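Local coordinates for protein transcriptional regulators (LACI-FAMILY TRANSCRIPTIONAL REGULATORY PROTEIN) (PDB 3GYB) that probably binds DNA control sequences as a LacI-family transcriptional regulator and carries a magnesium ion in its periplasmic-binding-protein-like core, at residues 24-29 against 230-235; 81-86 against 236-241. All coordinates share one frame; numbering follows the deposited sequence.

Contact 1: residues 24-29 against 230-235. With MG (magnesium ion), chain C.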
loop_
_atom_site.group_PDB
_atom_site.type_symbol
_atom_site.label_atom_id
_atom_site.label_comp_id
_atom_site.label_asym_id
_atom_site.label_seq_id
_atom_site.Cartn_x
_atom_site.Cartn_y
_atom_site.Cartn_z
ATOM N N ILE A 24 -2.818 12.042 0.692
ATOM C CA ILE A 24 -3.593 12.221 1.914
ATOM C C ILE A 24 -2.728 12.887 2.975
ATOM O O ILE A 24 -3.213 13.706 3.755
ATOM C CB ILE A 24 -4.132 10.876 2.453
ATOM C CG1 ILE A 24 -5.124 10.280 1.450
ATOM C CG2 ILE A 24 -4.826 11.088 3.797
ATOM C CD1 ILE A 24 -5.838 9.039 1.961
ATOM N N GLN A 25 -1.441 12.547 2.999
ATOM C CA GLN A 25 -0.532 13.152 3.968
ATOM C C GLN A 25 -0.478 14.657 3.707
ATOM O O GLN A 25 -0.490 15.462 4.639
ATOM C CB GLN A 25 0.876 12.555 3.841
ATOM C CG GLN A 25 1.895 13.128 4.832
ATOM C CD GLN A 25 1.558 12.821 6.286
ATOM O OE1 GLN A 25 1.567 11.662 6.708
ATOM N NE2 GLN A 25 1.255 13.862 7.060
ATOM N N SER A 26 -0.420 15.029 2.431
ATOM C CA SER A 26 -0.371 16.435 2.049
ATOM C C SER A 26 -1.699 17.114 2.390
ATOM O O SER A 26 -1.722 18.218 2.941
ATOM C CB SER A 26 -0.074 16.562 0.553
ATOM O OG SER A 26 0.309 17.884 0.231
ATOM N N LEU A 27 -2.805 16.454 2.064
ATOM C CA LEU A 27 -4.125 16.992 2.383
ATOM C C LEU A 27 -4.187 17.260 3.882
ATOM O O LEU A 27 -4.652 18.311 4.328
ATOM C CB LEU A 27 -5.221 15.977 2.035
ATOM C CG LEU A 27 -5.745 15.806 0.612
ATOM C CD1 LEU A 27 -6.581 14.534 0.538
ATOM C CD2 LEU A 27 -6.581 17.018 0.220
ATOM N N SER A 28 -3.716 16.287 4.656
ATOM C CA SER A 28 -3.724 16.380 6.109
ATOM C C SER A 28 -2.880 17.531 6.640
ATOM O O SER A 28 -3.300 18.254 7.547
ATOM C CB SER A 28 -3.230 15.064 6.719
ATOM O OG SER A 28 -3.201 15.148 8.134
ATOM N N ASP A 29 -1.688 17.702 6.079
ATOM C CA ASP A 29 -0.794 18.768 6.524
ATOM C C ASP A 29 -1.435 20.143 6.396
ATOM O O ASP A 29 -1.143 21.048 7.176
ATOM C CB ASP A 29 0.512 18.746 5.724
ATOM C CG ASP A 29 1.345 17.514 6.002
ATOM O OD1 ASP A 29 1.204 16.936 7.100
ATOM O OD2 ASP A 29 2.152 17.133 5.127
ATOM N N ASN A 230 3.208 14.085 -8.928
ATOM C CA ASN A 230 3.093 15.241 -8.050
ATOM C C ASN A 230 1.891 15.089 -7.118
ATOM O O ASN A 230 1.144 16.043 -6.895
ATOM C CB ASN A 230 2.935 16.519 -8.882
ATOM C CG ASN A 230 3.522 17.734 -8.200
ATOM O OD1 ASN A 230 3.499 17.845 -6.973
ATOM N ND2 ASN A 230 4.049 18.662 -8.996
ATOM N N SER A 231 1.701 13.889 -6.577
ATOM C CA SER A 231 0.573 13.648 -5.686
ATOM C C SER A 231 0.652 14.505 -4.424
ATOM O O SER A 231 -0.363 14.767 -3.786
ATOM C CB SER A 231 0.486 12.161 -5.332
ATOM O OG SER A 231 1.760 11.645 -5.011
ATOM N N ILE A 232 1.854 14.943 -4.056
ATOM C CA ILE A 232 1.992 15.792 -2.882
ATOM C C ILE A 232 1.436 17.171 -3.229
ATOM O O ILE A 232 0.695 17.770 -2.449
ATOM C CB ILE A 232 3.468 15.910 -2.448
ATOM C CG1 ILE A 232 3.948 14.560 -1.907
ATOM C CG2 ILE A 232 3.622 16.991 -1.389
ATOM C CD1 ILE A 232 5.438 14.483 -1.681
ATOM N N GLY A 233 1.781 17.659 -4.416
ATOM C CA GLY A 233 1.291 18.956 -4.851
ATOM C C GLY A 233 -0.212 18.927 -5.054
ATOM O O GLY A 233 -0.904 19.913 -4.790
ATOM N N VAL A 234 -0.726 17.794 -5.522
ATOM C CA VAL A 234 -2.159 17.652 -5.742
ATOM C C VAL A 234 -2.907 17.716 -4.415
ATOM O O VAL A 234 -3.917 18.408 -4.291
ATOM C CB VAL A 234 -2.485 16.319 -6.453
ATOM C CG1 VAL A 234 -3.980 16.049 -6.395
ATOM C CG2 VAL A 234 -2.013 16.374 -7.906
ATOM N N GLY A 235 -2.405 16.997 -3.415
ATOM C CA GLY A 235 -3.054 17.012 -2.118
ATOM C C GLY A 235 -3.019 18.405 -1.520
ATOM O O GLY A 235 -3.976 18.850 -0.887
HETATM MG MG MG C . 2.684 10.109 -6.338
HETATM O O HOH W 1 3.487 9.149 -4.487
HETATM O O HOH W 2 4.483 11.329 -6.391
HETATM O O HOH W 3 0.761 9.014 -6.410
#
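Two helices that pack side by side in one lobe of a periplasmic-binding-protein-like core, 21-31 and 231-246, meet here through Ser26, Leu27, Ile232 and Gly235. Their short segments run in roughly the same direction, with axes 7.4 Å apart at closest approach and inclined at -35°. Gly235, with no side chain, lies where the helices come close, its CA 4.6 Å from Leu27 CA.

Ser26 supplies the polar link. Its OG is swung away from its own backbone N (chi1 -165°) and reaches across to donate a hydrogen bond of 2.7 Å to Ile232 O. The donor arrives from the flank of the carbonyl, at a C=O...OG angle of 137° and tilted from the carbonyl plane, so a serine hydroxyl within one helix grips a main-chain oxygen of the other. The CG2 methyl of Ile232, the residue that accepts the bond, lies beside it, 3.8 Å from Ser26 OG. Leu27 lays its CD2 methyl 3.4 Å from Gly235 O and continues onto Ala238 and Ala239 one turn along.

The first turn of helix 231-246 also carries the metal site. Asn230 is its N-cap, OD1 accepting a weak, bent bond from Gly233 N, while Ser231 OG coordinates the magnesium ion at 2.2 Å. Three waters, the main-chain O of Asp212 and OD1 of Asp229 complete the six-fold shell, and the same hydroxyl is hydrogen-bonded to Asp22, near the start of helix 21-31. Further along that helix, Ser28 OG is hydrogen-bonded to Thr45 O of the second subunit. The arrangement is that of a close helix pair with glycine at the interface, beside a capped helix N-terminus that contributes a serine ligand to a metal site.

Contact 2: residues 81-86 against 236-241; sequences PFVIAG and YNAALL
Val83 meets the hollow that helix 231-246 offers between Ala238 and Leu241, residues one turn apart on the same face. CG1, placed opposite the backbone N by a chi1 of 170°, is the bump that enters it: Ala238 CB stands 4.0 Å from Val83 CG1 at one end, and Leu241 CD2 lies 3.9 Å from the same methyl at the other. CG2 lies along the flank of the leucine, with Val83 CG2 3.9 Å from Leu241 CG. The valine and leucine side chains cross obliquely, the leucine bringing CD2 over the fork of the valine so that one methyl touches both branches.

Strand 82-85 lies within the parallel part of the sheet, hydrogen-bonded to strand 63-67 on one edge and to 97-100 on the other, and helix 231-246 covers one face of this alpha/beta layer. The segments run nearly antiparallel, at 167°, with their axes 8.5 Å apart.

Two residues further along the strand, Ala85 points to the helix as Val83 does, whereas Ile84 between them faces away. Here both partners are small: Ala85 CB meets Ala238 CB at 4.0 Å, methyl against methyl, and the backbones draw to 6.2 Å between the CA atoms of these two alanines. Ile65 of strand 63-67 borders both Val83 and Ala85, while Leu242 extends the helix's grip on the valine.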
loop_
_atom_site.group_PDB
_atom_site.type_symbol
_atom_site.label_atom_id
_atom_site.label_comp_id
_atom_site.label_asym_id
_atom_site.label_seq_id
_atom_site.Cartn_x
_atom_site.Cartn_y
_atom_site.Cartn_z
ATOM N N PRO A 81 -19.444 20.833 -0.206
ATOM C CA PRO A 81 -18.404 21.237 -1.157
ATOM C C PRO A 81 -17.438 20.077 -1.374
ATOM O O PRO A 81 -17.108 19.360 -0.427
ATOM C CB PRO A 81 -17.729 22.411 -0.452
ATOM C CG PRO A 81 -18.845 22.998 0.368
ATOM C CD PRO A 81 -19.511 21.766 0.932
ATOM N N PHE A 82 -16.994 19.894 -2.611
ATOM C CA PHE A 82 -16.060 18.818 -2.915
ATOM C C PHE A 82 -15.027 19.214 -3.959
ATOM O O PHE A 82 -15.223 20.151 -4.737
ATOM C CB PHE A 82 -16.806 17.571 -3.406
ATOM C CG PHE A 82 -17.442 17.735 -4.758
ATOM C CD1 PHE A 82 -18.673 18.367 -4.891
ATOM C CD2 PHE A 82 -16.792 17.284 -5.903
ATOM C CE1 PHE A 82 -19.248 18.550 -6.147
ATOM C CE2 PHE A 82 -17.358 17.463 -7.164
ATOM C CZ PHE A 82 -18.590 18.098 -7.284
ATOM N N VAL A 83 -13.923 18.477 -3.964
ATOM C CA VAL A 83 -12.842 18.693 -4.908
ATOM C C VAL A 83 -12.406 17.325 -5.387
ATOM O O VAL A 83 -12.275 16.398 -4.585
ATOM C CB VAL A 83 -11.626 19.388 -4.250
ATOM C CG1 VAL A 83 -10.435 19.367 -5.201
ATOM C CG2 VAL A 83 -11.977 20.825 -3.893
ATOM N N ILE A 84 -12.213 17.193 -6.693
ATOM C CA ILE A 84 -11.760 15.936 -7.269
ATOM C C ILE A 84 -10.237 16.040 -7.298
ATOM O O ILE A 84 -9.683 16.992 -7.849
ATOM C CB ILE A 84 -12.325 15.752 -8.695
ATOM C CG1 ILE A 84 -13.856 15.700 -8.633
ATOM C CG2 ILE A 84 -11.785 14.469 -9.316
ATOM C CD1 ILE A 84 -14.528 15.731 -9.989
ATOM N N ALA A 85 -9.563 15.065 -6.693
ATOM C CA ALA A 85 -8.106 15.077 -6.621
ATOM C C ALA A 85 -7.442 13.850 -7.234
ATOM O O ALA A 85 -7.885 12.722 -7.032
ATOM C CB ALA A 85 -7.669 15.215 -5.170
ATOM N N GLY A 86 -6.370 14.084 -7.986
ATOM C CA GLY A 86 -5.646 12.983 -8.594
ATOM C C GLY A 86 -6.140 12.624 -9.977
ATOM O O GLY A 86 -5.420 11.998 -10.755
ATOM N N TYR A 236 -1.907 19.100 -1.734
ATOM C CA TYR A 236 -1.733 20.449 -1.217
ATOM C C TYR A 236 -2.734 21.421 -1.833
ATOM O O TYR A 236 -3.467 22.106 -1.125
ATOM C CB TYR A 236 -0.312 20.938 -1.503
ATOM C CG TYR A 236 -0.044 22.349 -1.034
ATOM C CD1 TYR A 236 0.110 22.637 0.321
ATOM C CD2 TYR A 236 0.043 23.399 -1.946
ATOM C CE1 TYR A 236 0.341 23.940 0.760
ATOM C CE2 TYR A 236 0.273 24.704 -1.520
ATOM C CZ TYR A 236 0.419 24.965 -0.166
ATOM O OH TYR A 236 0.624 26.254 0.268
ATOM N N ASN A 237 -2.766 21.474 -3.160
ATOM C CA ASN A 237 -3.670 22.388 -3.838
ATOM C C ASN A 237 -5.131 21.999 -3.694
ATOM O O ASN A 237 -6.007 22.865 -3.645
ATOM C CB ASN A 237 -3.283 22.509 -5.309
ATOM C CG ASN A 237 -1.996 23.293 -5.503
ATOM O OD1 ASN A 237 -0.905 22.725 -5.544
ATOM N ND2 ASN A 237 -2.122 24.612 -5.595
ATOM N N ALA A 238 -5.402 20.701 -3.613
ATOM C CA ALA A 238 -6.775 20.239 -3.450
ATOM C C ALA A 238 -7.303 20.711 -2.096
ATOM O O ALA A 238 -8.462 21.104 -1.973
ATOM C CB ALA A 238 -6.831 18.712 -3.532
ATOM N N ALA A 239 -6.448 20.661 -1.078
ATOM C CA ALA A 239 -6.836 21.098 0.255
ATOM C C ALA A 239 -7.119 22.600 0.222
ATOM O O ALA A 239 -8.129 23.060 0.757
ATOM C CB ALA A 239 -5.724 20.787 1.262
ATOM N N LEU A 240 -6.231 23.362 -0.407
ATOM C CA LEU A 240 -6.434 24.805 -0.500
ATOM C C LEU A 240 -7.716 25.117 -1.264
ATOM O O LEU A 240 -8.469 26.013 -0.881
ATOM C CB LEU A 240 -5.255 25.481 -1.204
ATOM C CG LEU A 240 -3.918 25.531 -0.467
ATOM C CD1 LEU A 240 -2.894 26.254 -1.331
ATOM C CD2 LEU A 240 -4.099 26.243 0.867
ATOM N N LEU A 241 -7.965 24.385 -2.345
ATOM C CA LEU A 241 -9.164 24.620 -3.149
ATOM C C LEU A 241 -10.434 24.344 -2.349
ATOM O O LEU A 241 -11.388 25.122 -2.393
ATOM C CB LEU A 241 -9.145 23.752 -4.415
ATOM C CG LEU A 241 -10.297 23.961 -5.406
ATOM C CD1 LEU A 241 -10.264 25.387 -5.931
ATOM C CD2 LEU A 241 -10.188 22.971 -6.565
#

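How the contacts relate
Helix 231-246 serves both contacts, its first turn in contact 1 and the following turns in contact 2, so that it lies between helix 21-31 and strand 82-85. The centres are 9 Å apart. Contact 2 is wholly buried and purely apolar, as befits a helix laid on a sheet; contact 1 is also largely buried but has Ile232 exposed, uses a serine-to-carbonyl hydrogen bond, and sits beside the magnesium ion and the second subunit. The two join physically: Val234 CG1, 4.0 Å from Ala85 CB, ties the first turn of the shared helix to the strand, and Leu27 CD2, 3.9 Å from Ala239 N, carries helix 21-31 onto the later turn.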